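Side-chain contacts in putative isochorismatase (Bordetella bronchiseptica, PDB 3UAO), which catalyses the hydrolysis of maleamate to maleate and ammonia, a step in the bacterial degradation of nicotinate (vitamin B3): residues Y45-V50 and R75-A80; G133-R138 and G147-A152; D192-G195 and P201-A204; G28-Q33 and N205-R210. One frame throughout, in Å; residues are numbered along the deposited sequence.

In the fold
Contacts 1, 2 and 3 all reach the parallel sheet of the Rossmann-like fold. Contact 1 is buried and purely apolar, packing a helix on a strand in the middle of the sheet order. Contact 2 is partly buried, at the edge strand 135-139, and adds a polar turn and a water bridge; it touches contact 1 through L48 and L150. Contact 3, buried like contact 1, places a histidine edge against a carbonyl oxygen. It shares helix 199-212 with contact 4, and the two touch where V194 packs on L206. Contact 4 lies farthest out, about 20 Å from centre to chain centre, and rests on two aromatic rings. Contacts 3 and 4 both border the fourth subunit.

Contact 1 (Y45-V50 and R75-A80); sequences YGLLIV and RTVLAA
L47 and I49 meet V77 and L78 through apolar groups alone, and no hydrogen bond crosses between the segments. L47 reaches both helix residues because its two methyls diverge: CD1 of L47 lies 3.7 Å from CG1 of V77, whereas its CD2 approaches the backbone CA of L78 at 3.7 Å. With CG anti to its own backbone N (chi1 169°), the branch of L47 is carried toward the helix. CD1 of L78 then sits by two strand methyls, 4.0 Å from CD2 of L47 and 4.0 Å from CD1 of I49, and its side chain crosses both at about a right angle. The axes of strand 45-50 and helix 75-80 come within 9.6 Å and run roughly antiparallel, at 142°. That is the geometry expected of a beta-alpha-beta crossover, here strand 45-50, helix 67-84 and strand 87-93, in a Rossmann-like sheet. Backbone hydrogen bonds tie the strand to its neighbours in the sheet: L47 to A87 and A89, L48 to L163. Other side chains add to this layer: A81 touches L47, T74 touches I49, and V88 and L128 touch L78.

Contact 2 (G133-R138 and G147-A152); sequences GEYVVR and GTMLAA
V137 and T148 form the tight part of this contact. CG2 of V137 lies 3.4 Å from CB of T148 and 3.6 Å from its CG2, the two side chains crossing at about a right angle. The hydroxyl of T148 is engaged within its own loop: chi1 of 80° sets OG1 between the backbone N and the carbonyl carbon, facing the amide of L150. The L150 N to T148 OG1 bond measures 3.1 Å and is nearly straight (169°), closing an ST turn. OG1 is also hydrogen-bonded to A144 O, so it is satisfied although buried. The turn leads into helix 150-156, with M149 at its N-cap, and the start of the helix lies against strand 135-139, an edge strand of this chain's sheet. Across the segments packing is looser round Y135, whose ring stacks on W153. The ring presents an edge, with M149 C and L150 CD1 near the ring plane; CD2 of Y135 is 4.4 Å from CD1 of L150, while its OH meets CB of M149 at 3.6 Å. The bent chain of M149 leads away from the strand and packs on T141 of the second subunit and S182 of the third. One water donates to R138 O (3.2 Å) and G147 O (3.0 Å), bridging the backbones, while the exposed R138 side chain turns off to a salt bridge with E117.

Contact 3 (D192-G195 and P201-A204); sequences DCVG and PHEA
H202 points the edge of its imidazole at the carbonyl oxygen of V194. CE1 is the atom that leads, 3.3 Å from V194 O, and this oxygen lies near the ring plane, so the approach is made by the C-H edge and not by a face. ND1 of H202 is farther from the same oxygen, at 3.9 Å, and no hydrogen bond joins the two. Two torsions set the ring there: CG is anti to the backbone N (chi1 175°), which extends the side chain from the helix, and chi2 of 80° sets the spin of the ring about CB-CG that brings the CE1 edge to the oxygen. The V194 side chain crosses the histidine at about a right angle and touches it lightly, CG2 of V194 lying 4.1 Å from CE1 of H202. CA of G195 comes within 4.3 Å of ND1 of H202 at an oblique angle. The contact closes the short connection from strand 186-195 to the first turn of helix 199-212, the opening half of a beta-alpha-beta unit. V194 also packs on V173, next in sequence to C172, which is oxidised to S-hydroxycysteine in this crystal. ND1 of H202 is hydrogen-bonded to OG1 of T169, a residue whose backbone also bonds to G195. That bond is consistent with a restrained ring rotation, and the polarised C-H at CE1 is then likely to feel a weak electrostatic attraction from V194 O.

Contact 4 (G28-Q33 and N205-R210); sequences GSYERQ and NLFDMR
Y30 and F207 meet between two helices that stand well apart, the nearest CA atoms being those of Y30 and D208, 10.4 Å from each other. Both side chains span this gap. F207 has CG anti to its backbone N (chi1 176°), which carries the ring out from helix 199-212 and drives its edge into a face of Y30. CE2 of F207 lies over that face, offset toward the rim and 3.6 Å from CZ of Y30, while CZ of F207 is 3.9 Å from CE2 of Y30. Ring centroids are 5.0 Å apart and the planes stand at 85°. OD1 of D208 also lies in the plane of the F207 ring, at its edge. The OH of Y30, 3.8 Å from CE2 of F207, is buried here with no polar partner in the model. OE1 of E31 and NH1 of R210 stay 6.9 Å apart; D208 forms a salt bridge with R174. Y30 makes a second edge-to-face pair with F35 and packs on P201 of the fourth subunit, whose N205 is hydrogen-bonded to D208. The pair is a T-shaped stack joining the N-terminal helix 28-32 to a helix of the Rossmann-like fold at a subunit interface.

Contact 1 (Y45-V50 and R75-A80)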
# COMPACT_ATOMS: atom_id res chain seq x y z
N TYR A 45 -7.04 16.86 -14.79
CA TYR A 45 -7.74 15.60 -15.02
C TYR A 45 -6.84 14.50 -15.55
O TYR A 45 -5.79 14.75 -16.12
CB TYR A 45 -8.87 15.77 -16.02
CG TYR A 45 -9.86 16.77 -15.57
CD1 TYR A 45 -10.76 16.46 -14.60
CD2 TYR A 45 -9.88 18.07 -16.13
CE1 TYR A 45 -11.67 17.40 -14.17
CE2 TYR A 45 -10.77 19.01 -15.70
CZ TYR A 45 -11.67 18.66 -14.71
OH TYR A 45 -12.57 19.56 -14.23
N GLY A 46 -7.31 13.27 -15.36
CA GLY A 46 -6.67 12.08 -15.87
C GLY A 46 -7.74 11.07 -16.24
O GLY A 46 -8.94 11.25 -15.95
N LEU A 47 -7.30 10.01 -16.89
CA LEU A 47 -8.20 9.00 -17.43
C LEU A 47 -7.59 7.64 -17.14
O LEU A 47 -6.45 7.38 -17.47
CB LEU A 47 -8.42 9.18 -18.95
CG LEU A 47 -9.13 8.07 -19.75
CD1 LEU A 47 -10.57 7.95 -19.37
CD2 LEU A 47 -9.01 8.33 -21.23
N LEU A 48 -8.40 6.79 -16.53
CA LEU A 48 -8.08 5.40 -16.34
C LEU A 48 -9.03 4.56 -17.14
O LEU A 48 -10.24 4.69 -16.94
CB LEU A 48 -8.33 5.07 -14.87
CG LEU A 48 -7.96 3.64 -14.53
CD1 LEU A 48 -6.52 3.42 -14.90
CD2 LEU A 48 -8.23 3.45 -13.07
N ILE A 49 -8.52 3.70 -18.00
CA ILE A 49 -9.33 2.73 -18.70
C ILE A 49 -9.00 1.36 -18.12
O ILE A 49 -7.90 0.83 -18.33
CB ILE A 49 -9.04 2.74 -20.20
CG1 ILE A 49 -9.16 4.16 -20.79
CG2 ILE A 49 -9.97 1.82 -20.94
CD1 ILE A 49 -8.76 4.24 -22.24
N VAL A 50 -9.93 0.75 -17.40
CA VAL A 50 -9.57 -0.50 -16.72
C VAL A 50 -9.97 -1.77 -17.47
O VAL A 50 -11.12 -2.00 -17.74
CB VAL A 50 -9.92 -0.51 -15.15
CG1 VAL A 50 -10.41 0.84 -14.68
CG2 VAL A 50 -10.81 -1.59 -14.76
N ARG A 75 -13.65 5.38 -26.76
CA ARG A 75 -12.76 5.95 -27.77
C ARG A 75 -12.80 7.46 -27.82
O ARG A 75 -11.75 8.09 -27.94
CB ARG A 75 -13.08 5.47 -29.16
CG ARG A 75 -12.94 3.99 -29.34
CD ARG A 75 -13.37 3.60 -30.74
NE ARG A 75 -12.43 4.04 -31.76
CZ ARG A 75 -12.36 3.53 -32.98
NH1 ARG A 75 -13.18 2.54 -33.34
NH2 ARG A 75 -11.47 3.99 -33.84
N THR A 76 -14.00 8.02 -27.74
CA THR A 76 -14.19 9.47 -27.79
C THR A 76 -13.55 10.15 -26.58
O THR A 76 -13.03 11.26 -26.67
CB THR A 76 -15.70 9.87 -27.85
OG1 THR A 76 -16.35 9.13 -28.88
CG2 THR A 76 -15.86 11.35 -28.14
N VAL A 77 -13.54 9.44 -25.45
CA VAL A 77 -12.93 9.96 -24.24
C VAL A 77 -11.41 9.96 -24.29
O VAL A 77 -10.78 10.96 -23.93
CB VAL A 77 -13.40 9.22 -23.01
CG1 VAL A 77 -12.69 9.74 -21.77
CG2 VAL A 77 -14.90 9.41 -22.88
N LEU A 78 -10.85 8.83 -24.74
CA LEU A 78 -9.42 8.67 -24.94
C LEU A 78 -8.87 9.73 -25.94
O LEU A 78 -7.88 10.42 -25.64
CB LEU A 78 -9.14 7.24 -25.44
CG LEU A 78 -7.69 6.87 -25.69
CD1 LEU A 78 -6.93 7.13 -24.40
CD2 LEU A 78 -7.49 5.44 -26.17
N ALA A 79 -9.52 9.88 -27.09
CA ALA A 79 -9.14 10.92 -28.04
C ALA A 79 -9.23 12.30 -27.36
O ALA A 79 -8.28 13.09 -27.42
CB ALA A 79 -9.99 10.86 -29.33
N ALA A 80 -10.33 12.57 -26.67
CA ALA A 80 -10.48 13.87 -26.01
C ALA A 80 -9.40 14.06 -24.92
O ALA A 80 -8.85 15.15 -24.76
CB ALA A 80 -11.88 14.04 -25.45

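Contact 2 (G133-R138 and G147-A152)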
# COMPACT_ATOMS: atom_id res chain seq x y z
N GLY A 133 3.66 7.66 -23.61
CA GLY A 133 3.49 8.41 -22.35
C GLY A 133 2.29 7.97 -21.51
O GLY A 133 2.10 8.45 -20.40
N GLU A 134 1.49 7.08 -22.07
CA GLU A 134 0.32 6.56 -21.42
C GLU A 134 0.72 5.24 -20.76
O GLU A 134 1.35 4.38 -21.38
CB GLU A 134 -0.80 6.33 -22.43
CG GLU A 134 -1.33 7.58 -23.10
CD GLU A 134 -2.43 7.29 -24.10
OE1 GLU A 134 -2.75 6.10 -24.33
OE2 GLU A 134 -2.97 8.27 -24.67
N TYR A 135 0.33 5.10 -19.49
CA TYR A 135 0.90 4.13 -18.61
C TYR A 135 0.07 2.88 -18.62
O TYR A 135 -1.16 2.95 -18.50
CB TYR A 135 0.97 4.72 -17.19
CG TYR A 135 1.58 3.83 -16.14
CD1 TYR A 135 2.72 3.08 -16.41
CD2 TYR A 135 1.04 3.74 -14.90
CE1 TYR A 135 3.27 2.27 -15.45
CE2 TYR A 135 1.59 2.92 -13.94
CZ TYR A 135 2.72 2.20 -14.23
OH TYR A 135 3.27 1.39 -13.25
N VAL A 136 0.72 1.74 -18.78
CA VAL A 136 0.04 0.44 -18.81
C VAL A 136 0.36 -0.21 -17.50
O VAL A 136 1.49 -0.58 -17.23
CB VAL A 136 0.51 -0.45 -19.99
CG1 VAL A 136 -0.27 -1.75 -20.06
CG2 VAL A 136 0.43 0.34 -21.33
N VAL A 137 -0.64 -0.33 -16.65
CA VAL A 137 -0.42 -0.93 -15.38
C VAL A 137 -0.96 -2.35 -15.45
O VAL A 137 -2.05 -2.60 -15.96
CB VAL A 137 -0.98 -0.06 -14.22
CG1 VAL A 137 -2.28 0.44 -14.52
CG2 VAL A 137 -1.04 -0.85 -12.94
N ARG A 138 -0.12 -3.29 -14.97
CA ARG A 138 -0.41 -4.70 -14.96
C ARG A 138 -0.74 -5.08 -13.56
O ARG A 138 -0.12 -4.61 -12.61
CB ARG A 138 0.80 -5.50 -15.40
CG ARG A 138 1.03 -5.50 -16.92
CD ARG A 138 2.52 -5.66 -17.20
NE ARG A 138 2.81 -5.71 -18.63
CZ ARG A 138 3.32 -4.71 -19.36
NH1 ARG A 138 3.65 -3.54 -18.80
NH2 ARG A 138 3.55 -4.91 -20.66
N GLY A 147 -1.31 -2.95 -5.35
CA GLY A 147 -0.05 -3.64 -5.65
C GLY A 147 0.50 -3.26 -7.00
O GLY A 147 1.09 -4.07 -7.70
N THR A 148 0.27 -2.01 -7.35
CA THR A 148 0.73 -1.41 -8.57
C THR A 148 1.21 -0.01 -8.22
O THR A 148 1.09 0.46 -7.09
CB THR A 148 -0.39 -1.23 -9.62
OG1 THR A 148 -1.17 -0.07 -9.30
CG2 THR A 148 -1.31 -2.48 -9.72
N MET A 149 1.74 0.67 -9.21
CA MET A 149 2.27 2.01 -9.02
C MET A 149 1.32 3.10 -9.47
O MET A 149 1.73 4.26 -9.58
CB MET A 149 3.60 2.13 -9.78
CG MET A 149 4.73 1.35 -9.15
SD MET A 149 5.41 2.23 -7.73
CE MET A 149 6.24 3.61 -8.49
N LEU A 150 0.04 2.76 -9.66
CA LEU A 150 -0.93 3.75 -10.21
C LEU A 150 -1.02 4.99 -9.32
O LEU A 150 -0.90 6.11 -9.83
CB LEU A 150 -2.31 3.16 -10.49
CG LEU A 150 -3.22 4.06 -11.33
CD1 LEU A 150 -2.53 4.59 -12.54
CD2 LEU A 150 -4.54 3.36 -11.79
N ALA A 151 -1.21 4.80 -8.01
CA ALA A 151 -1.39 5.97 -7.13
C ALA A 151 -0.21 6.92 -7.32
O ALA A 151 -0.39 8.10 -7.46
CB ALA A 151 -1.50 5.58 -5.69
N ALA A 152 1.00 6.39 -7.32
CA ALA A 152 2.18 7.25 -7.33
C ALA A 152 2.40 7.88 -8.73
O ALA A 152 2.86 9.02 -8.84
CB ALA A 152 3.41 6.47 -6.86
O HOH W 1 1.19 -5.97 -10.05

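Contact 3 (D192-G195 and P201-A204)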
# COMPACT_ATOMS: atom_id res chain seq x y z
N ASP A 192 -21.45 5.47 -19.30
CA ASP A 192 -21.64 4.89 -20.61
C ASP A 192 -20.32 4.33 -21.16
O ASP A 192 -20.29 3.86 -22.29
CB ASP A 192 -22.34 5.87 -21.60
CG ASP A 192 -21.55 7.16 -21.87
OD1 ASP A 192 -20.74 7.59 -21.02
OD2 ASP A 192 -21.75 7.77 -22.96
N CYS A 193 -19.27 4.36 -20.34
CA CYS A 193 -17.96 3.82 -20.70
C CYS A 193 -17.46 2.72 -19.76
O CYS A 193 -16.27 2.29 -19.81
CB CYS A 193 -16.94 4.94 -20.71
SG CYS A 193 -17.19 6.14 -22.00
N VAL A 194 -18.34 2.24 -18.90
CA VAL A 194 -18.02 1.09 -18.08
C VAL A 194 -19.01 0.03 -18.50
O VAL A 194 -20.16 0.34 -18.73
CB VAL A 194 -18.05 1.46 -16.55
CG1 VAL A 194 -16.96 2.55 -16.23
CG2 VAL A 194 -19.37 1.96 -16.12
N GLY A 195 -18.59 -1.21 -18.68
CA GLY A 195 -19.55 -2.25 -19.05
C GLY A 195 -19.45 -3.48 -18.20
O GLY A 195 -18.43 -3.73 -17.57
N PRO A 201 -25.94 -6.35 -11.96
CA PRO A 201 -24.67 -5.93 -11.32
C PRO A 201 -24.11 -4.55 -11.78
O PRO A 201 -23.73 -3.72 -10.93
CB PRO A 201 -23.72 -7.05 -11.71
CG PRO A 201 -24.59 -8.25 -11.75
CD PRO A 201 -25.86 -7.75 -12.41
N HIS A 202 -24.08 -4.32 -13.09
CA HIS A 202 -23.78 -2.99 -13.67
C HIS A 202 -24.57 -1.85 -13.00
O HIS A 202 -24.01 -0.85 -12.60
CB HIS A 202 -24.09 -3.03 -15.17
CG HIS A 202 -23.92 -1.71 -15.87
ND1 HIS A 202 -22.70 -1.22 -16.25
CD2 HIS A 202 -24.84 -0.80 -16.28
CE1 HIS A 202 -22.87 -0.06 -16.86
NE2 HIS A 202 -24.15 0.21 -16.90
N GLU A 203 -25.87 -2.02 -12.86
CA GLU A 203 -26.75 -0.96 -12.34
C GLU A 203 -26.62 -0.82 -10.81
O GLU A 203 -26.65 0.31 -10.27
CB GLU A 203 -28.19 -1.26 -12.75
CG GLU A 203 -29.03 -0.06 -13.16
CD GLU A 203 -28.68 0.48 -14.53
OE1 GLU A 203 -28.95 -0.21 -15.53
OE2 GLU A 203 -28.16 1.60 -14.61
N ALA A 204 -26.44 -1.97 -10.12
CA ALA A 204 -26.25 -1.95 -8.68
C ALA A 204 -24.93 -1.26 -8.32
O ALA A 204 -24.85 -0.52 -7.35
CB ALA A 204 -26.30 -3.35 -8.13

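Contact 4 (G28-Q33 and N205-R210)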
# COMPACT_ATOMS: atom_id res chain seq x y z
N GLY A 28 -34.71 5.01 1.03
CA GLY A 28 -34.89 6.40 1.46
C GLY A 28 -33.81 6.84 2.45
O GLY A 28 -33.45 8.04 2.51
N SER A 29 -33.31 5.88 3.23
CA SER A 29 -32.16 6.05 4.12
C SER A 29 -30.94 6.78 3.50
O SER A 29 -30.24 7.54 4.18
CB SER A 29 -31.68 4.69 4.60
OG SER A 29 -31.03 3.97 3.57
N TYR A 30 -30.68 6.53 2.23
CA TYR A 30 -29.57 7.22 1.56
C TYR A 30 -29.69 8.74 1.56
O TYR A 30 -28.75 9.42 1.92
CB TYR A 30 -29.39 6.70 0.12
CG TYR A 30 -28.84 5.31 0.03
CD1 TYR A 30 -27.47 5.10 -0.02
CD2 TYR A 30 -29.68 4.20 0.02
CE1 TYR A 30 -26.92 3.81 -0.14
CE2 TYR A 30 -29.14 2.90 -0.06
CZ TYR A 30 -27.76 2.72 -0.16
OH TYR A 30 -27.25 1.45 -0.22
N GLU A 31 -30.83 9.28 1.15
CA GLU A 31 -30.97 10.74 1.14
C GLU A 31 -31.04 11.27 2.58
O GLU A 31 -30.44 12.30 2.87
CB GLU A 31 -32.16 11.18 0.25
CG GLU A 31 -32.24 12.70 -0.25
CD GLU A 31 -30.99 13.28 -1.06
OE1 GLU A 31 -30.20 12.52 -1.72
OE2 GLU A 31 -30.82 14.55 -1.04
N ARG A 32 -31.72 10.57 3.48
CA ARG A 32 -31.78 10.96 4.89
C ARG A 32 -30.42 11.09 5.56
O ARG A 32 -30.17 12.02 6.31
CB ARG A 32 -32.58 9.96 5.72
CG ARG A 32 -34.04 10.29 5.89
CD ARG A 32 -34.71 9.44 6.99
NE ARG A 32 -35.05 8.08 6.55
CZ ARG A 32 -34.37 6.97 6.84
NH1 ARG A 32 -33.24 7.00 7.57
NH2 ARG A 32 -34.82 5.81 6.38
N GLN A 33 -29.55 10.13 5.31
CA GLN A 33 -28.27 10.07 6.00
C GLN A 33 -27.20 10.82 5.24
O GLN A 33 -26.06 10.83 5.65
CB GLN A 33 -27.86 8.63 6.20
CG GLN A 33 -28.78 7.88 7.09
CD GLN A 33 -28.42 6.45 7.13
OE1 GLN A 33 -27.51 6.02 6.41
NE2 GLN A 33 -29.13 5.69 7.93
N ASN A 205 -23.89 -1.47 -9.10
CA ASN A 205 -22.61 -0.99 -8.70
C ASN A 205 -22.46 0.47 -9.07
O ASN A 205 -21.81 1.23 -8.36
CB ASN A 205 -21.52 -1.88 -9.29
CG ASN A 205 -21.32 -3.14 -8.48
OD1 ASN A 205 -20.37 -3.23 -7.73
ND2 ASN A 205 -22.22 -4.11 -8.60
N LEU A 206 -23.14 0.89 -10.12
CA LEU A 206 -23.24 2.31 -10.40
C LEU A 206 -23.96 2.98 -9.27
O LEU A 206 -23.53 4.04 -8.82
CB LEU A 206 -23.95 2.58 -11.71
CG LEU A 206 -23.14 2.18 -12.95
CD1 LEU A 206 -24.02 2.09 -14.16
CD2 LEU A 206 -21.97 3.14 -13.17
N PHE A 207 -25.05 2.39 -8.80
CA PHE A 207 -25.81 2.96 -7.70
C PHE A 207 -24.89 3.15 -6.51
O PHE A 207 -24.70 4.27 -6.04
CB PHE A 207 -27.01 2.09 -7.31
CG PHE A 207 -27.76 2.61 -6.12
CD1 PHE A 207 -28.73 3.58 -6.26
CD2 PHE A 207 -27.46 2.17 -4.83
CE1 PHE A 207 -29.40 4.08 -5.15
CE2 PHE A 207 -28.12 2.67 -3.76
CZ PHE A 207 -29.09 3.62 -3.91
N ASP A 208 -24.25 2.07 -6.07
CA ASP A 208 -23.32 2.15 -4.95
C ASP A 208 -22.34 3.31 -5.15
O ASP A 208 -22.16 4.18 -4.27
CB ASP A 208 -22.51 0.87 -4.85
CG ASP A 208 -23.30 -0.32 -4.35
OD1 ASP A 208 -24.48 -0.10 -3.96
OD2 ASP A 208 -22.72 -1.46 -4.37
N MET A 209 -21.72 3.32 -6.33
CA MET A 209 -20.68 4.29 -6.63
C MET A 209 -21.17 5.72 -6.60
O MET A 209 -20.58 6.58 -5.93
CB MET A 209 -20.02 3.94 -7.96
CG MET A 209 -19.03 2.77 -7.82
SD MET A 209 -18.07 2.60 -9.29
CE MET A 209 -19.09 1.57 -10.37
N ARG A 210 -22.28 6.00 -7.28
CA ARG A 210 -22.96 7.29 -7.17
C ARG A 210 -23.25 7.70 -5.72
O ARG A 210 -23.23 8.86 -5.38
CB ARG A 210 -24.29 7.19 -7.90
CG ARG A 210 -24.97 8.49 -8.29
CD ARG A 210 -26.21 8.20 -9.17
NE ARG A 210 -27.27 7.35 -8.54
CZ ARG A 210 -28.29 7.78 -7.75
NH1 ARG A 210 -28.42 9.08 -7.41
NH2 ARG A 210 -29.18 6.91 -7.28